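Local structure of DUF4973 domain-containing protein (Bacteroides thetaiotaomicron, 4QNI) at residues 227-233 / 296-300; 130-134 / 216-220. The protein is of unknown function but, as a two-domain, probably lipid-anchored protein of a gut bacterium, may serve as an auxiliary nutrient-binding protein. The contacts are given in a common frame with arbitrary orientation. Numbering follows the deposited sequence.

Interaction 2 (130-134 with 216-220) joins the two domains, while interaction 1 (227-233 with 296-300) lies wholly within the C-terminal one. Their centres are 12 Å apart. Strands 215-219 and 282-298, which carry 216-219 and 296-298, belong to the large antiparallel sheet of that domain, and 227-233 is the end of the loop that leads from strand 215-219 to strand 234-240. Along the chain interaction 2 closes before interaction 1 opens. The two touch directly: A220 N lies 2.6 Å from Y233 O, R230 NH2 lies 2.9 Å from S133 O, and F296 packs on A220. The loop 227-233 thus meets the N-terminal domain and strand 282-298 at once.

Interaction 1: residues 227-233 / 296-300; sequences YTDRRKY and FNYIP
Four aromatic side chains, Y227 and Y233 from a loop and F296 and Y298 from the end of a strand, form an aromatic cluster, the apolar centre of the contact. The Y233 ring (chi1 -56°, m) is central: its CZ comes within 3.4 Å of Y298 CD1, which lies over one ring face, and its CD1 within 3.9 Å of F296 CE2. The centroid distances are 5.2 Å to Y298 and 5.9 Å to F296, both pairs oblique. Y227 (m) turns its edge toward the face of Y298 (t) in an offset edge-to-face pair, centroids 5.8 Å apart and planes at 75°.

Segment 296-300 is extended through Y298, where strand 282-298 ends. Segment 227-233 makes a type I turn from Y227 to R230, then a short 3-10 turn at 231-232, with K232 N bonded to D229 O at 3.0 Å and Y233 N to R230 O at 2.8 Å. This compact path, in the loop between strands 215-219 and 234-240 of the BT_3044-like C-terminal domain, brings Y227 and Y233 to the same strand end. The closest CA pairs are Y233-Y298 at 8.1 Å and D229-P300 at 8.7 Å.

Farther out, I299 N donates to Y233 OH (3.0 Å, 162°). D229 OD2 approaches Y298 OH to 3.2 Å. A second subunit packs here too, its Y281 meeting Y227 edge-to-face. Tyrosine suits position 233 because its ring fills the cluster while its hydroxyl satisfies a backbone NH just past the strand end, so packing and hydrogen bonding together fix the loop against the sheet.

Interaction 2: residues 130-134 / 216-220; sequences IDMSE and IFTYA. With EDO (1,2-ethanediol), chain E.
F217 (p) brings its ring against M132 (selenomethionine in the crystal) and S133: its CE2 lies 3.9 Å from M132 CB, and S133 N reaches the ring edge, 3.8 Å from CZ. The nearest CA pairs are M132-F217 at 8.7 Å and S133-Y219 at 9.0 Å. Segment 130-134 forms a type I turn from D131 to E134, and D131 OD1 accepts from S133 N at 3.0 Å in an Asx turn; aspartate fits here, its short carboxylate folding onto the backbone NH two residues on. A loop of the N-terminal DUF4973 domain meets an inner strand, 215-219, of the antiparallel sheet of the C-terminal domain, a buried interface to which D131 adds a salt bridge with K234. Y219 (m) crosses it: its OH makes a weak hydrogen bond with S133 OG at 3.3 Å, and a water 2.7 Å from Y219 OH donates to M132 O at 2.9 Å. On the strand, T218 OG1 weakly accepts from O1 of a 1,2-ethanediol, probably from the crystallisation liquor, at 3.0 Å.

Interaction 1: residues 227-233 / 296-300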
ATOM      1  N   TYR A 227      -3.768 -24.551 -15.381  1.00 46.23           N
ATOM      2  CA  TYR A 227      -4.266 -25.190 -16.608  1.00 46.21           C
ATOM      3  C   TYR A 227      -5.474 -26.032 -16.239  1.00 49.64           C
ATOM      4  O   TYR A 227      -5.378 -26.893 -15.357  1.00 45.37           O
ATOM      5  CB  TYR A 227      -3.176 -26.077 -17.266  1.00 46.11           C
ATOM      6  CG  TYR A 227      -2.158 -25.320 -18.093  1.00 46.89           C
ATOM      7  CD1 TYR A 227      -1.390 -24.300 -17.532  1.00 47.38           C
ATOM      8  CD2 TYR A 227      -1.954 -25.627 -19.441  1.00 48.84           C
ATOM      9  CE1 TYR A 227      -0.478 -23.577 -18.298  1.00 50.66           C
ATOM     10  CE2 TYR A 227      -1.007 -24.941 -20.207  1.00 50.31           C
ATOM     11  CZ  TYR A 227      -0.277 -23.910 -19.632  1.00 55.94           C
ATOM     12  OH  TYR A 227       0.649 -23.215 -20.361  1.00 53.55           O
ATOM     13  N   THR A 228      -6.610 -25.823 -16.925  1.00 48.90           N
ATOM     14  CA  THR A 228      -7.823 -26.595 -16.640  1.00 47.89           C
ATOM     15  C   THR A 228      -7.618 -28.063 -17.039  1.00 50.50           C
ATOM     16  O   THR A 228      -8.268 -28.934 -16.473  1.00 50.11           O
ATOM     17  CB  THR A 228      -9.060 -25.985 -17.332  1.00 54.78           C
ATOM     18  OG1 THR A 228      -8.913 -26.102 -18.743  1.00 56.77           O
ATOM     19  CG2 THR A 228      -9.326 -24.531 -16.939  1.00 52.41           C
ATOM     20  N   ASP A 229      -6.707 -28.334 -17.994  1.00 48.81           N
ATOM     21  CA  ASP A 229      -6.381 -29.694 -18.503  1.00 49.30           C
ATOM     22  C   ASP A 229      -5.113 -30.341 -17.844  1.00 49.97           C
ATOM     23  O   ASP A 229      -4.682 -31.397 -18.322  1.00 50.07           O
ATOM     24  CB  ASP A 229      -6.227 -29.689 -20.054  1.00 52.65           C
ATOM     25  CG  ASP A 229      -5.308 -28.634 -20.658  1.00 59.68           C
ATOM     26  OD1 ASP A 229      -4.858 -27.738 -19.909  1.00 56.77           O
ATOM     27  OD2 ASP A 229      -5.061 -28.693 -21.900  1.00 69.02           O
ATOM     28  N   ARG A 230      -4.574 -29.745 -16.736  1.00 44.76           N
ATOM     29  CA  ARG A 230      -3.436 -30.211 -15.897  1.00 44.03           C
ATOM     30  C   ARG A 230      -3.231 -31.722 -15.877  1.00 48.18           C
ATOM     31  O   ARG A 230      -2.127 -32.224 -16.120  1.00 46.50           O
ATOM     32  CB  ARG A 230      -3.709 -29.888 -14.392  1.00 44.35           C
ATOM     33  CG  ARG A 230      -3.591 -28.487 -13.942  1.00 55.00           C
ATOM     34  CD  ARG A 230      -3.580 -28.342 -12.437  1.00 52.90           C
ATOM     35  NE  ARG A 230      -4.689 -28.938 -11.694  1.00 54.92           N
ATOM     36  CZ  ARG A 230      -5.882 -28.372 -11.522  1.00 68.55           C
ATOM     37  NH1 ARG A 230      -6.180 -27.233 -12.131  1.00 69.45           N
ATOM     38  NH2 ARG A 230      -6.806 -28.977 -10.797  1.00 46.79           N
ATOM     39  N   ARG A 231      -4.309 -32.425 -15.431  1.00 45.48           N
ATOM     40  CA  ARG A 231      -4.380 -33.854 -15.101  1.00 45.63           C
ATOM     41  C   ARG A 231      -3.942 -34.761 -16.263  1.00 48.66           C
ATOM     42  O   ARG A 231      -3.479 -35.880 -16.025  1.00 47.08           O
ATOM     43  CB  ARG A 231      -5.795 -34.210 -14.599  1.00 46.63           C
ATOM     44  CG  ARG A 231      -6.199 -33.453 -13.313  1.00 55.64           C
ATOM     45  CD  ARG A 231      -7.694 -33.555 -13.051  1.00 52.79           C
ATOM     46  NE  ARG A 231      -8.150 -32.884 -11.827  1.00 52.14           N
ATOM     47  CZ  ARG A 231      -8.520 -31.601 -11.746  1.00 69.83           C
ATOM     48  NH1 ARG A 231      -8.402 -30.798 -12.799  1.00 50.55           N
ATOM     49  NH2 ARG A 231      -8.966 -31.101 -10.593  1.00 53.83           N
ATOM     50  N   LYS A 232      -4.041 -34.263 -17.502  1.00 46.61           N
ATOM     51  CA  LYS A 232      -3.602 -34.982 -18.696  1.00 48.43           C
ATOM     52  C   LYS A 232      -2.059 -34.936 -18.834  1.00 51.55           C
ATOM     53  O   LYS A 232      -1.502 -35.696 -19.623  1.00 52.38           O
ATOM     54  CB  LYS A 232      -4.254 -34.346 -19.956  1.00 53.17           C
ATOM     55  CG  LYS A 232      -5.412 -35.124 -20.578  1.00 73.43           C
ATOM     56  CD  LYS A 232      -5.933 -34.486 -21.900  1.00 85.66           C
ATOM     57  CE  LYS A 232      -5.170 -34.898 -23.157  1.00 92.60           C
ATOM     58  NZ  LYS A 232      -5.904 -34.559 -24.415  1.00 91.95           N
ATOM     59  N   TYR A 233      -1.376 -34.048 -18.073  1.00 46.35           N
ATOM     60  CA  TYR A 233       0.065 -33.817 -18.228  1.00 45.32           C
ATOM     61  C   TYR A 233       0.938 -34.041 -16.954  1.00 46.11           C
ATOM     62  O   TYR A 233       1.875 -33.265 -16.726  1.00 43.47           O
ATOM     63  CB  TYR A 233       0.255 -32.387 -18.760  1.00 46.25           C
ATOM     64  CG  TYR A 233      -0.507 -32.159 -20.048  1.00 49.57           C
ATOM     65  CD1 TYR A 233      -0.025 -32.648 -21.263  1.00 52.08           C
ATOM     66  CD2 TYR A 233      -1.738 -31.503 -20.049  1.00 50.49           C
ATOM     67  CE1 TYR A 233      -0.735 -32.472 -22.445  1.00 54.15           C
ATOM     68  CE2 TYR A 233      -2.459 -31.323 -21.230  1.00 52.69           C
ATOM     69  CZ  TYR A 233      -1.956 -31.816 -22.423  1.00 60.04           C
ATOM     70  OH  TYR A 233      -2.659 -31.659 -23.592  1.00 64.57           O
ATOM     71  N   PHE A 296       6.767 -34.390 -25.235  1.00 45.86           N
ATOM     72  CA  PHE A 296       5.331 -34.634 -25.067  1.00 45.18           C
ATOM     73  C   PHE A 296       4.540 -33.713 -25.980  1.00 52.01           C
ATOM     74  O   PHE A 296       5.053 -32.670 -26.393  1.00 51.76           O
ATOM     75  CB  PHE A 296       4.879 -34.470 -23.591  1.00 44.35           C
ATOM     76  CG  PHE A 296       4.681 -33.044 -23.145  1.00 44.46           C
ATOM     77  CD1 PHE A 296       5.765 -32.260 -22.769  1.00 44.87           C
ATOM     78  CD2 PHE A 296       3.406 -32.480 -23.103  1.00 46.21           C
ATOM     79  CE1 PHE A 296       5.582 -30.940 -22.359  1.00 45.21           C
ATOM     80  CE2 PHE A 296       3.223 -31.156 -22.699  1.00 48.03           C
ATOM     81  CZ  PHE A 296       4.313 -30.401 -22.315  1.00 45.58           C
ATOM     82  N   ASN A 297       3.269 -34.059 -26.226  1.00 50.16           N
ATOM     83  CA  ASN A 297       2.359 -33.259 -27.037  1.00 51.32           C
ATOM     84  C   ASN A 297       1.374 -32.504 -26.168  1.00 54.82           C
ATOM     85  O   ASN A 297       0.647 -33.114 -25.377  1.00 55.48           O
ATOM     86  CB  ASN A 297       1.575 -34.140 -28.023  1.00 52.98           C
ATOM     87  CG  ASN A 297       2.406 -34.881 -29.042  1.00 72.21           C
ATOM     88  OD1 ASN A 297       3.381 -34.362 -29.584  1.00 63.90           O
ATOM     89  ND2 ASN A 297       1.987 -36.092 -29.376  1.00 63.69           N
ATOM     90  N   TYR A 298       1.359 -31.180 -26.284  1.00 50.03           N
ATOM     91  CA  TYR A 298       0.358 -30.377 -25.609  1.00 48.10           C
ATOM     92  C   TYR A 298      -0.764 -30.162 -26.638  1.00 54.70           C
ATOM     93  O   TYR A 298      -0.470 -29.869 -27.804  1.00 53.33           O
ATOM     94  CB  TYR A 298       0.911 -29.060 -25.043  1.00 47.82           C
ATOM     95  CG  TYR A 298      -0.175 -28.242 -24.384  1.00 49.71           C
ATOM     96  CD1 TYR A 298      -0.818 -28.698 -23.238  1.00 49.90           C
ATOM     97  CD2 TYR A 298      -0.639 -27.061 -24.964  1.00 52.15           C
ATOM     98  CE1 TYR A 298      -1.895 -28.006 -22.687  1.00 51.02           C
ATOM     99  CE2 TYR A 298      -1.691 -26.339 -24.395  1.00 52.19           C
ATOM    100  CZ  TYR A 298      -2.321 -26.821 -23.262  1.00 55.56           C
ATOM    101  OH  TYR A 298      -3.369 -26.128 -22.702  1.00 57.43           O
ATOM    102  N   ILE A 299      -2.038 -30.371 -26.218  1.00 52.72           N
ATOM    103  CA  ILE A 299      -3.204 -30.246 -27.088  1.00 55.26           C
ATOM    104  C   ILE A 299      -4.110 -29.128 -26.519  1.00 59.79           C
ATOM    105  O   ILE A 299      -4.884 -29.377 -25.589  1.00 59.03           O
ATOM    106  CB  ILE A 299      -3.941 -31.625 -27.281  1.00 59.50           C
ATOM    107  CG1 ILE A 299      -2.972 -32.754 -27.759  1.00 60.68           C
ATOM    108  CG2 ILE A 299      -5.109 -31.516 -28.258  1.00 61.27           C
ATOM    109  CD1 ILE A 299      -2.535 -33.714 -26.641  1.00 66.64           C
ATOM    110  N   PRO A 300      -3.953 -27.871 -27.006  1.00 57.95           N
ATOM    111  CA  PRO A 300      -4.803 -26.772 -26.496  1.00 58.63           C
ATOM    112  C   PRO A 300      -6.274 -26.997 -26.877  1.00 66.25           C
ATOM    113  O   PRO A 300      -7.159 -26.963 -26.023  1.00 65.72           O
ATOM    114  CB  PRO A 300      -4.231 -25.520 -27.176  1.00 61.42           C
ATOM    115  CG  PRO A 300      -2.986 -25.958 -27.878  1.00 65.76           C
ATOM    116  CD  PRO A 300      -3.070 -27.415 -28.098  1.00 60.95           C
TER

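Interaction 2: residues 130-134 / 216-220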
ATOM      1  N   ILE A 130      -2.868 -39.789  -2.323  1.00 40.83           N
ATOM      2  CA  ILE A 130      -3.456 -38.489  -2.623  1.00 39.51           C
ATOM      3  C   ILE A 130      -3.008 -38.066  -4.052  1.00 43.86           C
ATOM      4  O   ILE A 130      -1.877 -38.356  -4.474  1.00 45.07           O
ATOM      5  CB  ILE A 130      -3.124 -37.426  -1.538  1.00 42.01           C
ATOM      6  CG1 ILE A 130      -4.155 -36.272  -1.570  1.00 42.22           C
ATOM      7  CG2 ILE A 130      -1.635 -36.917  -1.601  1.00 41.30           C
ATOM      8  CD1 ILE A 130      -4.071 -35.289  -0.405  1.00 45.62           C
ATOM      9  N   ASP A 131      -3.943 -37.505  -4.817  1.00 38.09           N
ATOM     10  CA  ASP A 131      -3.672 -36.963  -6.132  1.00 36.79           C
ATOM     11  C   ASP A 131      -3.565 -35.464  -5.930  1.00 40.60           C
ATOM     12  O   ASP A 131      -4.573 -34.790  -5.699  1.00 39.90           O
ATOM     13  CB  ASP A 131      -4.780 -37.346  -7.141  1.00 38.26           C
ATOM     14  CG  ASP A 131      -4.443 -36.976  -8.587  1.00 43.33           C
ATOM     15  OD1 ASP A 131      -3.582 -36.087  -8.796  1.00 41.63           O
ATOM     16  OD2 ASP A 131      -5.001 -37.601  -9.505  1.00 52.97           O
HETATM   17  N   MSE A 132      -2.339 -34.948  -5.944  1.00 37.50           N
HETATM   18  CA  MSE A 132      -2.073 -33.535  -5.689  1.00 35.30           C
HETATM   19  C   MSE A 132      -2.495 -32.624  -6.866  1.00 41.98           C
HETATM   20  O   MSE A 132      -2.427 -31.392  -6.735  1.00 41.16           O
HETATM   21  CB  MSE A 132      -0.609 -33.319  -5.280  1.00 35.85           C
HETATM   22  CG  MSE A 132      -0.302 -33.860  -3.871  1.00 39.76           C
HETATM   23 SE   MSE A 132      -1.286 -32.878  -2.473  0.75 44.42          SE
HETATM   24  CE  MSE A 132      -0.353 -31.201  -2.576  1.00 38.79           C
ATOM     25  N   SER A 133      -3.026 -33.233  -7.956  1.00 40.27           N
ATOM     26  CA  SER A 133      -3.611 -32.557  -9.130  1.00 40.85           C
ATOM     27  C   SER A 133      -4.819 -31.761  -8.700  1.00 46.34           C
ATOM     28  O   SER A 133      -5.140 -30.730  -9.285  1.00 46.22           O
ATOM     29  CB  SER A 133      -4.036 -33.577 -10.175  1.00 44.06           C
ATOM     30  OG  SER A 133      -3.029 -33.593 -11.160  1.00 60.61           O
ATOM     31  N   GLU A 134      -5.511 -32.281  -7.684  1.00 43.02           N
ATOM     32  CA  GLU A 134      -6.613 -31.620  -7.004  1.00 43.05           C
ATOM     33  C   GLU A 134      -5.944 -30.651  -6.090  1.00 48.83           C
ATOM     34  O   GLU A 134      -4.979 -31.020  -5.412  1.00 49.89           O
ATOM     35  CB  GLU A 134      -7.471 -32.641  -6.216  1.00 44.18           C
ATOM     36  CG  GLU A 134      -7.878 -33.895  -6.971  1.00 47.93           C
ATOM     37  CD  GLU A 134      -8.752 -33.695  -8.191  1.00 62.72           C
ATOM     38  OE1 GLU A 134      -9.605 -32.776  -8.185  1.00 54.56           O
ATOM     39  OE2 GLU A 134      -8.564 -34.452  -9.171  1.00 66.46           O
ATOM     40  N   ILE A 216       7.661 -37.833  -6.698  1.00 33.96           N
ATOM     41  CA  ILE A 216       6.949 -36.575  -6.900  1.00 32.82           C
ATOM     42  C   ILE A 216       6.361 -36.628  -8.298  1.00 39.60           C
ATOM     43  O   ILE A 216       6.677 -37.549  -9.079  1.00 39.72           O
ATOM     44  CB  ILE A 216       7.898 -35.323  -6.715  1.00 34.35           C
ATOM     45  CG1 ILE A 216       9.034 -35.270  -7.766  1.00 33.59           C
ATOM     46  CG2 ILE A 216       8.446 -35.209  -5.279  1.00 34.11           C
ATOM     47  CD1 ILE A 216       9.806 -33.862  -7.834  1.00 33.12           C
ATOM     48  N   PHE A 217       5.583 -35.610  -8.647  1.00 36.11           N
ATOM     49  CA  PHE A 217       5.250 -35.374 -10.035  1.00 35.57           C
ATOM     50  C   PHE A 217       5.386 -33.857 -10.310  1.00 39.52           C
ATOM     51  O   PHE A 217       5.327 -33.030  -9.388  1.00 38.15           O
ATOM     52  CB  PHE A 217       3.885 -35.957 -10.500  1.00 36.56           C
ATOM     53  CG  PHE A 217       2.680 -35.126 -10.129  1.00 36.39           C
ATOM     54  CD1 PHE A 217       2.306 -34.029 -10.901  1.00 36.52           C
ATOM     55  CD2 PHE A 217       1.923 -35.435  -8.999  1.00 37.04           C
ATOM     56  CE1 PHE A 217       1.222 -33.244 -10.537  1.00 38.55           C
ATOM     57  CE2 PHE A 217       0.846 -34.646  -8.630  1.00 39.09           C
ATOM     58  CZ  PHE A 217       0.502 -33.556  -9.401  1.00 38.52           C
ATOM     59  N   THR A 218       5.619 -33.514 -11.576  1.00 36.73           N
ATOM     60  CA  THR A 218       5.546 -32.135 -12.058  1.00 36.36           C
ATOM     61  C   THR A 218       4.522 -32.168 -13.190  1.00 39.81           C
ATOM     62  O   THR A 218       4.271 -33.245 -13.758  1.00 41.01           O
ATOM     63  CB  THR A 218       6.907 -31.578 -12.554  1.00 45.18           C
ATOM     64  OG1 THR A 218       7.182 -32.111 -13.856  1.00 47.37           O
ATOM     65  CG2 THR A 218       8.109 -31.761 -11.560  1.00 36.14           C
ATOM     66  N   TYR A 219       3.954 -31.037 -13.557  1.00 34.90           N
ATOM     67  CA  TYR A 219       3.194 -31.019 -14.792  1.00 36.20           C
ATOM     68  C   TYR A 219       4.217 -30.988 -15.959  1.00 41.18           C
ATOM     69  O   TYR A 219       5.351 -30.537 -15.766  1.00 39.53           O
ATOM     70  CB  TYR A 219       2.204 -29.851 -14.858  1.00 37.53           C
ATOM     71  CG  TYR A 219       1.100 -29.994 -13.836  1.00 36.62           C
ATOM     72  CD1 TYR A 219       0.137 -30.991 -13.959  1.00 38.23           C
ATOM     73  CD2 TYR A 219       1.049 -29.169 -12.717  1.00 35.36           C
ATOM     74  CE1 TYR A 219      -0.820 -31.190 -12.974  1.00 40.49           C
ATOM     75  CE2 TYR A 219       0.064 -29.328 -11.750  1.00 35.55           C
ATOM     76  CZ  TYR A 219      -0.866 -30.344 -11.880  1.00 42.56           C
ATOM     77  OH  TYR A 219      -1.852 -30.492 -10.948  1.00 43.90           O
ATOM     78  N   ALA A 220       3.841 -31.534 -17.128  1.00 39.60           N
ATOM     79  CA  ALA A 220       4.706 -31.576 -18.304  1.00 41.14           C
ATOM     80  C   ALA A 220       5.040 -30.168 -18.799  1.00 45.51           C
ATOM     81  O   ALA A 220       4.152 -29.330 -18.936  1.00 46.52           O
ATOM     82  CB  ALA A 220       4.044 -32.393 -19.408  1.00 43.24           C
TER
HETATM   83  C1  EDO E 403       9.691 -30.725 -15.159  1.00 48.47           C
HETATM   84  O1  EDO E 403       9.321 -31.800 -15.999  1.00 44.81           O
HETATM   85  C2  EDO E 403      10.352 -29.627 -15.973  1.00 50.90           C
HETATM   86  O2  EDO E 403       9.393 -28.989 -16.795  1.00 56.54           O
HETATM   87  O   HOH W   1      -2.061 -29.199  -8.583  1.00 44.78           O